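Local coordinates for bifunctional protein FolD (Thermus thermophilus, PDB 6V6Y) that probably oxidises 5,10-methylenetetrahydrofolate to 5,10-methenyltetrahydrofolate with NADP+ and then hydrolyses that product to 10-formyltetrahydrofolate, at residues A74-I79 with L107-P112; L32-L37 with A45-K50. All coordinates share one frame; numbering follows the deposited sequence.

Contact 1 of 2, residues A74-I79 with L107-P112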
ATOM      1  N   ALA A  74     -20.664  22.496  -2.648  1.00 57.45           N
ATOM      2  CA  ALA A  74     -19.919  23.656  -3.136  1.00 57.88           C
ATOM      3  C   ALA A  74     -18.419  23.363  -3.219  1.00 54.37           C
ATOM      4  O   ALA A  74     -17.771  23.739  -4.205  1.00 53.84           O
ATOM      5  CB  ALA A  74     -20.191  24.868  -2.242  1.00 56.92           C
ATOM      6  N   LEU A  75     -17.851  22.695  -2.205  1.00 50.32           N
ATOM      7  CA  LEU A  75     -16.444  22.287  -2.271  1.00 47.06           C
ATOM      8  C   LEU A  75     -16.159  21.460  -3.513  1.00 49.15           C
ATOM      9  O   LEU A  75     -15.180  21.710  -4.228  1.00 47.31           O
ATOM     10  CB  LEU A  75     -16.056  21.489  -1.031  1.00 50.24           C
ATOM     11  CG  LEU A  75     -14.983  22.014  -0.079  1.00 56.27           C
ATOM     12  CD1 LEU A  75     -14.579  20.910   0.882  1.00 52.82           C
ATOM     13  CD2 LEU A  75     -13.755  22.564  -0.813  1.00 49.04           C
ATOM     14  N   LEU A  76     -17.004  20.458  -3.783  1.00 47.27           N
ATOM     15  CA  LEU A  76     -16.784  19.601  -4.942  1.00 49.08           C
ATOM     16  C   LEU A  76     -16.920  20.381  -6.241  1.00 52.66           C
ATOM     17  O   LEU A  76     -16.187  20.125  -7.205  1.00 54.66           O
ATOM     18  CB  LEU A  76     -17.766  18.422  -4.928  1.00 49.44           C
ATOM     19  CG  LEU A  76     -17.588  17.405  -3.804  1.00 52.23           C
ATOM     20  CD1 LEU A  76     -18.773  16.446  -3.734  1.00 54.09           C
ATOM     21  CD2 LEU A  76     -16.285  16.654  -3.988  1.00 50.81           C
ATOM     22  N   GLU A  77     -17.869  21.319  -6.301  1.00 53.68           N
ATOM     23  CA  GLU A  77     -17.971  22.188  -7.472  1.00 55.53           C
ATOM     24  C   GLU A  77     -16.688  22.999  -7.663  1.00 51.58           C
ATOM     25  O   GLU A  77     -16.145  23.079  -8.776  1.00 50.18           O
ATOM     26  CB  GLU A  77     -19.184  23.108  -7.330  1.00 55.14           C
ATOM     27  CG  GLU A  77     -19.715  23.672  -8.643  1.00 65.64           C
ATOM     28  CD  GLU A  77     -20.805  24.720  -8.425  1.00 70.53           C
ATOM     29  OE1 GLU A  77     -20.773  25.759  -9.126  1.00 74.19           O
ATOM     30  OE2 GLU A  77     -21.686  24.501  -7.554  1.00 72.13           O
ATOM     31  N   ARG A  78     -16.180  23.597  -6.582  1.00 46.52           N
ATOM     32  CA  ARG A  78     -14.967  24.400  -6.704  1.00 45.34           C
ATOM     33  C   ARG A  78     -13.803  23.562  -7.210  1.00 48.26           C
ATOM     34  O   ARG A  78     -13.083  23.976  -8.130  1.00 46.87           O
ATOM     35  CB  ARG A  78     -14.609  25.045  -5.376  1.00 43.86           C
ATOM     36  CG  ARG A  78     -13.389  25.952  -5.479  1.00 46.15           C
ATOM     37  CD  ARG A  78     -13.503  26.913  -6.679  1.00 45.23           C
ATOM     38  NE  ARG A  78     -12.403  27.884  -6.744  1.00 47.79           N
ATOM     39  CZ  ARG A  78     -12.185  28.679  -7.792  1.00 47.61           C
ATOM     40  NH1 ARG A  78     -12.991  28.607  -8.845  1.00 41.33           N
ATOM     41  NH2 ARG A  78     -11.170  29.539  -7.796  1.00 40.26           N
ATOM     42  N   ILE A  79     -13.612  22.372  -6.624  1.00 46.05           N
ATOM     43  CA  ILE A  79     -12.545  21.474  -7.067  1.00 45.45           C
ATOM     44  C   ILE A  79     -12.702  21.120  -8.542  1.00 44.96           C
ATOM     45  O   ILE A  79     -11.719  21.091  -9.294  1.00 45.99           O
ATOM     46  CB  ILE A  79     -12.507  20.210  -6.182  1.00 48.56           C
ATOM     47  CG1 ILE A  79     -12.055  20.576  -4.769  1.00 42.51           C
ATOM     48  CG2 ILE A  79     -11.597  19.149  -6.800  1.00 45.18           C
ATOM     49  CD1 ILE A  79     -12.439  19.569  -3.734  1.00 47.04           C
ATOM     50  N   LEU A 107     -11.178  14.341  -1.426  1.00 48.11           N
ATOM     51  CA  LEU A 107      -9.856  13.982  -1.931  1.00 47.43           C
ATOM     52  C   LEU A 107      -9.948  13.240  -3.259  1.00 47.57           C
ATOM     53  O   LEU A 107      -9.145  13.482  -4.170  1.00 47.70           O
ATOM     54  CB  LEU A 107      -9.110  13.136  -0.884  1.00 46.37           C
ATOM     55  CG  LEU A 107      -8.832  13.871   0.432  1.00 47.48           C
ATOM     56  CD1 LEU A 107      -8.076  13.005   1.472  1.00 44.86           C
ATOM     57  CD2 LEU A 107      -8.059  15.143   0.130  1.00 48.14           C
ATOM     58  N   GLU A 108     -10.914  12.322  -3.390  1.00 47.82           N
ATOM     59  CA  GLU A 108     -11.085  11.598  -4.650  1.00 52.35           C
ATOM     60  C   GLU A 108     -11.597  12.491  -5.778  1.00 49.76           C
ATOM     61  O   GLU A 108     -11.479  12.111  -6.952  1.00 50.13           O
ATOM     62  CB  GLU A 108     -12.032  10.409  -4.458  1.00 48.43           C
ATOM     63  CG  GLU A 108     -11.468   9.329  -3.524  1.00 52.61           C
ATOM     64  CD  GLU A 108     -12.209   7.997  -3.636  1.00 56.03           C
ATOM     65  OE1 GLU A 108     -13.167   7.904  -4.439  1.00 58.83           O
ATOM     66  OE2 GLU A 108     -11.835   7.044  -2.917  1.00 54.76           O
ATOM     67  N   ALA A 109     -12.150  13.666  -5.455  1.00 48.48           N
ATOM     68  CA  ALA A 109     -12.580  14.605  -6.491  1.00 50.96           C
ATOM     69  C   ALA A 109     -11.417  15.338  -7.143  1.00 47.81           C
ATOM     70  O   ALA A 109     -11.549  15.787  -8.284  1.00 48.51           O
ATOM     71  CB  ALA A 109     -13.555  15.631  -5.918  1.00 47.48           C
ATOM     72  N   ILE A 110     -10.280  15.468  -6.457  1.00 45.83           N
ATOM     73  CA  ILE A 110      -9.154  16.187  -7.036  1.00 45.63           C
ATOM     74  C   ILE A 110      -8.583  15.371  -8.181  1.00 48.57           C
ATOM     75  O   ILE A 110      -8.416  14.153  -8.065  1.00 45.50           O
ATOM     76  CB  ILE A 110      -8.069  16.448  -5.980  1.00 47.74           C
ATOM     77  CG1 ILE A 110      -8.657  17.149  -4.753  1.00 48.92           C
ATOM     78  CG2 ILE A 110      -6.914  17.218  -6.603  1.00 43.83           C
ATOM     79  CD1 ILE A 110      -7.754  17.098  -3.536  1.00 43.40           C
ATOM     80  N   HIS A 111      -8.278  16.027  -9.296  1.00 49.42           N
ATOM     81  CA  HIS A 111      -7.710  15.287 -10.413  1.00 48.29           C
ATOM     82  C   HIS A 111      -6.337  14.732 -10.034  1.00 50.92           C
ATOM     83  O   HIS A 111      -5.495  15.473  -9.499  1.00 50.41           O
ATOM     84  CB  HIS A 111      -7.583  16.136 -11.672  1.00 49.77           C
ATOM     85  CG  HIS A 111      -7.262  15.318 -12.881  1.00 55.75           C
ATOM     86  ND1 HIS A 111      -5.969  15.034 -13.264  1.00 57.19           N
ATOM     87  CD2 HIS A 111      -8.069  14.652 -13.747  1.00 57.67           C
ATOM     88  CE1 HIS A 111      -5.992  14.262 -14.338  1.00 59.67           C
ATOM     89  NE2 HIS A 111      -7.254  14.012 -14.649  1.00 57.78           N
ATOM     90  N   PRO A 112      -6.061  13.457 -10.320  1.00 54.21           N
ATOM     91  CA  PRO A 112      -4.802  12.856  -9.849  1.00 49.59           C
ATOM     92  C   PRO A 112      -3.564  13.582 -10.327  1.00 48.70           C
ATOM     93  O   PRO A 112      -2.532  13.552  -9.641  1.00 50.61           O
ATOM     94  CB  PRO A 112      -4.871  11.424 -10.409  1.00 53.25           C
ATOM     95  CG  PRO A 112      -6.322  11.193 -10.707  1.00 50.47           C
ATOM     96  CD  PRO A 112      -6.883  12.505 -11.095  1.00 50.43           C
TER
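Ile79 meets Ala109 and Ile110 with a single methyl, CG2. Its CB points at the 107-112 segment, and the side chain forks there. The branch methyl CG2, anti to the backbone N, lies 3.7 Å from Ala109 O and 3.8 Å from Ile110 CA, so it rests on backbone as much as on side chain. The same CG2 comes to 4.1 Å from Ile110 CG1, an ordinary apolar contact. The other branch, CG1, takes the place beside the backbone N (chi1 -68°) and packs on Ile35 of strand 31-37; CD1 continues it in an extended line (chi2 159°) without touching 107-112. The side chain also touches Val106. One turn of helix earlier, Leu76 sends its CD2 methyl onto Ala109 CB at 3.5 Å, closer than carbons usually pack. The small alanine thus sits between two larger neighbours, with Ile79 CG2 4.1 Å from its CB. Asn83, further along helix 72-84, ties that helix to the 107-112 segment: ND2 donates to Ala109 O and OD1 accepts from His111 N. The Glu108 carboxylate leads away from helix 72-84 and forms a salt bridge with Arg126 of the second subunit. This small contact (168 Å² buried) joins the end region of helix 103-109 and its following loop to helix 72-84, the beta-alpha-beta crossover from strand 60-66 to strand 90-93, passing over strand 31-37.

Contact 2 of 2, residues L32-L37 with A45-K50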
ATOM      1  N   LEU A  32      -0.186  26.857  -7.613  1.00 44.11           N
ATOM      2  CA  LEU A  32      -0.714  26.049  -6.519  1.00 47.22           C
ATOM      3  C   LEU A  32      -1.965  26.704  -5.944  1.00 46.75           C
ATOM      4  O   LEU A  32      -1.966  27.906  -5.655  1.00 47.03           O
ATOM      5  CB  LEU A  32       0.349  25.872  -5.422  1.00 45.57           C
ATOM      6  CG  LEU A  32      -0.047  25.240  -4.079  1.00 43.35           C
ATOM      7  CD1 LEU A  32      -0.346  23.739  -4.210  1.00 43.08           C
ATOM      8  CD2 LEU A  32       1.057  25.485  -3.042  1.00 40.84           C
ATOM      9  N   ARG A  33      -3.031  25.922  -5.786  1.00 42.64           N
ATOM     10  CA  ARG A  33      -4.223  26.373  -5.084  1.00 42.04           C
ATOM     11  C   ARG A  33      -4.374  25.589  -3.792  1.00 45.10           C
ATOM     12  O   ARG A  33      -4.412  24.356  -3.813  1.00 45.94           O
ATOM     13  CB  ARG A  33      -5.482  26.183  -5.923  1.00 41.96           C
ATOM     14  CG  ARG A  33      -5.632  27.143  -7.028  1.00 45.12           C
ATOM     15  CD  ARG A  33      -5.639  28.583  -6.559  1.00 47.38           C
ATOM     16  NE  ARG A  33      -5.350  29.412  -7.714  1.00 49.39           N
ATOM     17  CZ  ARG A  33      -6.282  29.836  -8.559  1.00 53.23           C
ATOM     18  NH1 ARG A  33      -7.558  29.528  -8.334  1.00 48.09           N
ATOM     19  NH2 ARG A  33      -5.943  30.578  -9.612  1.00 53.47           N
ATOM     20  N   VAL A  34      -4.505  26.302  -2.685  1.00 42.06           N
ATOM     21  CA  VAL A  34      -4.706  25.698  -1.383  1.00 46.00           C
ATOM     22  C   VAL A  34      -6.069  26.131  -0.875  1.00 47.21           C
ATOM     23  O   VAL A  34      -6.348  27.333  -0.776  1.00 45.96           O
ATOM     24  CB  VAL A  34      -3.595  26.091  -0.403  1.00 47.01           C
ATOM     25  CG1 VAL A  34      -3.847  25.440   0.946  1.00 46.47           C
ATOM     26  CG2 VAL A  34      -2.252  25.676  -0.976  1.00 44.20           C
ATOM     27  N   ILE A  35      -6.912  25.152  -0.549  1.00 45.13           N
ATOM     28  CA  ILE A  35      -8.269  25.374  -0.066  1.00 47.41           C
ATOM     29  C   ILE A  35      -8.300  25.115   1.432  1.00 49.85           C
ATOM     30  O   ILE A  35      -7.816  24.075   1.896  1.00 49.42           O
ATOM     31  CB  ILE A  35      -9.276  24.456  -0.784  1.00 49.27           C
ATOM     32  CG1 ILE A  35      -9.351  24.784  -2.277  1.00 47.09           C
ATOM     33  CG2 ILE A  35     -10.641  24.558  -0.130  1.00 46.91           C
ATOM     34  CD1 ILE A  35     -10.184  23.776  -3.075  1.00 42.11           C
ATOM     35  N   ARG A  36      -8.889  26.044   2.186  1.00 47.34           N
ATOM     36  CA  ARG A  36      -9.092  25.868   3.619  1.00 46.60           C
ATOM     37  C   ARG A  36     -10.525  26.249   3.969  1.00 51.43           C
ATOM     38  O   ARG A  36     -11.022  27.292   3.525  1.00 49.54           O
ATOM     39  CB  ARG A  36      -8.104  26.707   4.443  1.00 46.80           C
ATOM     40  CG  ARG A  36      -8.609  27.015   5.846  1.00 48.91           C
ATOM     41  CD  ARG A  36      -7.522  27.546   6.780  1.00 48.00           C
ATOM     42  NE  ARG A  36      -6.969  28.838   6.364  1.00 52.69           N
ATOM     43  CZ  ARG A  36      -7.451  30.037   6.706  1.00 52.30           C
ATOM     44  NH1 ARG A  36      -8.530  30.157   7.468  1.00 48.69           N
ATOM     45  NH2 ARG A  36      -6.843  31.138   6.281  1.00 55.99           N
ATOM     46  N   LEU A  37     -11.191  25.394   4.743  1.00 48.47           N
ATOM     47  CA  LEU A  37     -12.501  25.691   5.307  1.00 51.15           C
ATOM     48  C   LEU A  37     -12.325  26.036   6.781  1.00 53.76           C
ATOM     49  O   LEU A  37     -11.603  25.339   7.497  1.00 53.92           O
ATOM     50  CB  LEU A  37     -13.457  24.506   5.136  1.00 51.56           C
ATOM     51  CG  LEU A  37     -14.271  24.513   3.831  1.00 52.36           C
ATOM     52  CD1 LEU A  37     -13.375  24.258   2.613  1.00 50.57           C
ATOM     53  CD2 LEU A  37     -15.429  23.519   3.856  1.00 53.19           C
ATOM     54  N   ALA A  45      -1.996  28.289  10.302  1.00 49.80           N
ATOM     55  CA  ALA A  45      -0.537  28.391  10.305  1.00 47.39           C
ATOM     56  C   ALA A  45       0.101  27.516   9.220  1.00 49.67           C
ATOM     57  O   ALA A  45       1.038  27.948   8.533  1.00 49.94           O
ATOM     58  CB  ALA A  45       0.001  28.021  11.686  1.00 47.33           C
ATOM     59  N   TYR A  46      -0.390  26.282   9.054  1.00 50.79           N
ATOM     60  CA  TYR A  46       0.151  25.387   8.033  1.00 50.14           C
ATOM     61  C   TYR A  46       0.011  25.981   6.635  1.00 47.35           C
ATOM     62  O   TYR A  46       0.977  26.013   5.863  1.00 47.80           O
ATOM     63  CB  TYR A  46      -0.556  24.029   8.095  1.00 57.00           C
ATOM     64  CG  TYR A  46       0.113  23.049   9.017  1.00 65.56           C
ATOM     65  CD1 TYR A  46       1.499  23.047   9.160  1.00 65.36           C
ATOM     66  CD2 TYR A  46      -0.635  22.128   9.758  1.00 66.96           C
ATOM     67  CE1 TYR A  46       2.128  22.150  10.006  1.00 69.71           C
ATOM     68  CE2 TYR A  46      -0.015  21.227  10.612  1.00 67.10           C
ATOM     69  CZ  TYR A  46       1.372  21.245  10.734  1.00 72.32           C
ATOM     70  OH  TYR A  46       2.021  20.354  11.575  1.00 72.86           O
ATOM     71  N   VAL A  47      -1.191  26.436   6.276  1.00 49.32           N
ATOM     72  CA  VAL A  47      -1.378  26.913   4.907  1.00 50.09           C
ATOM     73  C   VAL A  47      -0.579  28.187   4.685  1.00 48.15           C
ATOM     74  O   VAL A  47       0.016  28.380   3.618  1.00 48.84           O
ATOM     75  CB  VAL A  47      -2.871  27.098   4.568  1.00 48.57           C
ATOM     76  CG1 VAL A  47      -3.672  25.870   5.010  1.00 49.49           C
ATOM     77  CG2 VAL A  47      -3.442  28.393   5.142  1.00 48.12           C
ATOM     78  N   ARG A  48      -0.505  29.046   5.703  1.00 47.08           N
ATOM     79  CA  ARG A  48       0.294  30.261   5.583  1.00 51.92           C
ATOM     80  C   ARG A  48       1.748  29.931   5.268  1.00 50.20           C
ATOM     81  O   ARG A  48       2.405  30.648   4.499  1.00 46.63           O
ATOM     82  CB  ARG A  48       0.184  31.080   6.869  1.00 47.50           C
ATOM     83  CG  ARG A  48       1.032  32.329   6.866  1.00 55.26           C
ATOM     84  CD  ARG A  48       1.058  32.970   8.237  1.00 57.86           C
ATOM     85  NE  ARG A  48      -0.255  33.471   8.631  1.00 61.82           N
ATOM     86  CZ  ARG A  48      -0.551  33.880   9.862  1.00 67.43           C
ATOM     87  NH1 ARG A  48       0.384  33.842  10.820  1.00 63.49           N
ATOM     88  NH2 ARG A  48      -1.775  34.325  10.134  1.00 61.98           N
ATOM     89  N   LEU A  49       2.252  28.828   5.820  1.00 48.05           N
ATOM     90  CA  LEU A  49       3.630  28.427   5.566  1.00 46.68           C
ATOM     91  C   LEU A  49       3.796  27.794   4.179  1.00 46.30           C
ATOM     92  O   LEU A  49       4.803  28.024   3.498  1.00 46.59           O
ATOM     93  CB  LEU A  49       4.055  27.487   6.686  1.00 51.43           C
ATOM     94  CG  LEU A  49       5.268  26.588   6.604  1.00 57.45           C
ATOM     95  CD1 LEU A  49       6.508  27.404   6.273  1.00 60.83           C
ATOM     96  CD2 LEU A  49       5.396  25.873   7.955  1.00 56.12           C
ATOM     97  N   LYS A  50       2.819  27.004   3.736  1.00 45.37           N
ATOM     98  CA  LYS A  50       2.865  26.479   2.376  1.00 46.81           C
ATOM     99  C   LYS A  50       2.789  27.601   1.347  1.00 45.49           C
ATOM    100  O   LYS A  50       3.547  27.616   0.370  1.00 43.52           O
ATOM    101  CB  LYS A  50       1.727  25.479   2.166  1.00 45.62           C
ATOM    102  CG  LYS A  50       1.743  24.328   3.181  1.00 49.89           C
ATOM    103  CD  LYS A  50       0.486  23.457   3.114  1.00 47.20           C
ATOM    104  CE  LYS A  50       0.566  22.283   4.126  1.00 49.81           C
ATOM    105  NZ  LYS A  50      -0.181  21.085   3.644  1.00 58.11           N
TER
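Val34 and Val47 form the apolar part of this contact, where strand 31-37 faces helix 41-57. Val34 CG1, anti to its backbone N (chi1 180°), reaches Val47 CG1 at 4.1 Å, and Val47 CB is equally near. The two side chains run obliquely past each other; one methyl of the strand residue meets the branch point and one methyl of the helix residue. The CA atoms of this pair, the nearest across the contact, are 7.2 Å apart.

The second kind of contact is between an arginine and a methyl. Arg36 extends from the strand and then bends at chi3 (64°), which places NE 3.8 Å from Val47 CG2. That methyl lies at the edge of the guanidinium, near its plane, and the side chains cross at about a right angle. NE is buried here and has no hydrogen-bond partner in the model. The charge is served at NH1 instead, which hydrogen-bonds to Gly38 O and forms a salt bridge with Glu39, both in the connection that leads into the helix. Val65 also touches this side chain.

Helix 257-276 adds cover through Thr269 on Leu32 and Leu265 on Lys50. Of the 195 Å² buried, Val47 contributes 65 Å². Val47 is the helix residue that packs on the strand in the first strand-helix half of a beta-alpha-beta unit, made of strand 31-37, helix 41-57 and the parallel strand 60-66.

Strand 31-37 ties the two contacts, whose centres lie 16 Å apart. Its alternation gives the evidence: Val34 and Arg36 serve contact 2, while Ile35 points away from helix 41-57 and meets contact 1. Leu75 CD2 lies 3.8 Å from Ile35 CG2, and Ile79 CG1 lies 4.1 Å from Ile35 CD1. The sheet of the catalytic domain is thereby held between helices 41-57 and 72-84. Arg78 NH2 and Arg33 NH1 are 3.7 Å apart, and both form salt bridges with the same carboxylate oxygen, Glu64 OE1. Both contacts lie away from the NADP pocket residues; the Val47 side chain is about 12 Å from the bound NADP, too far for contact.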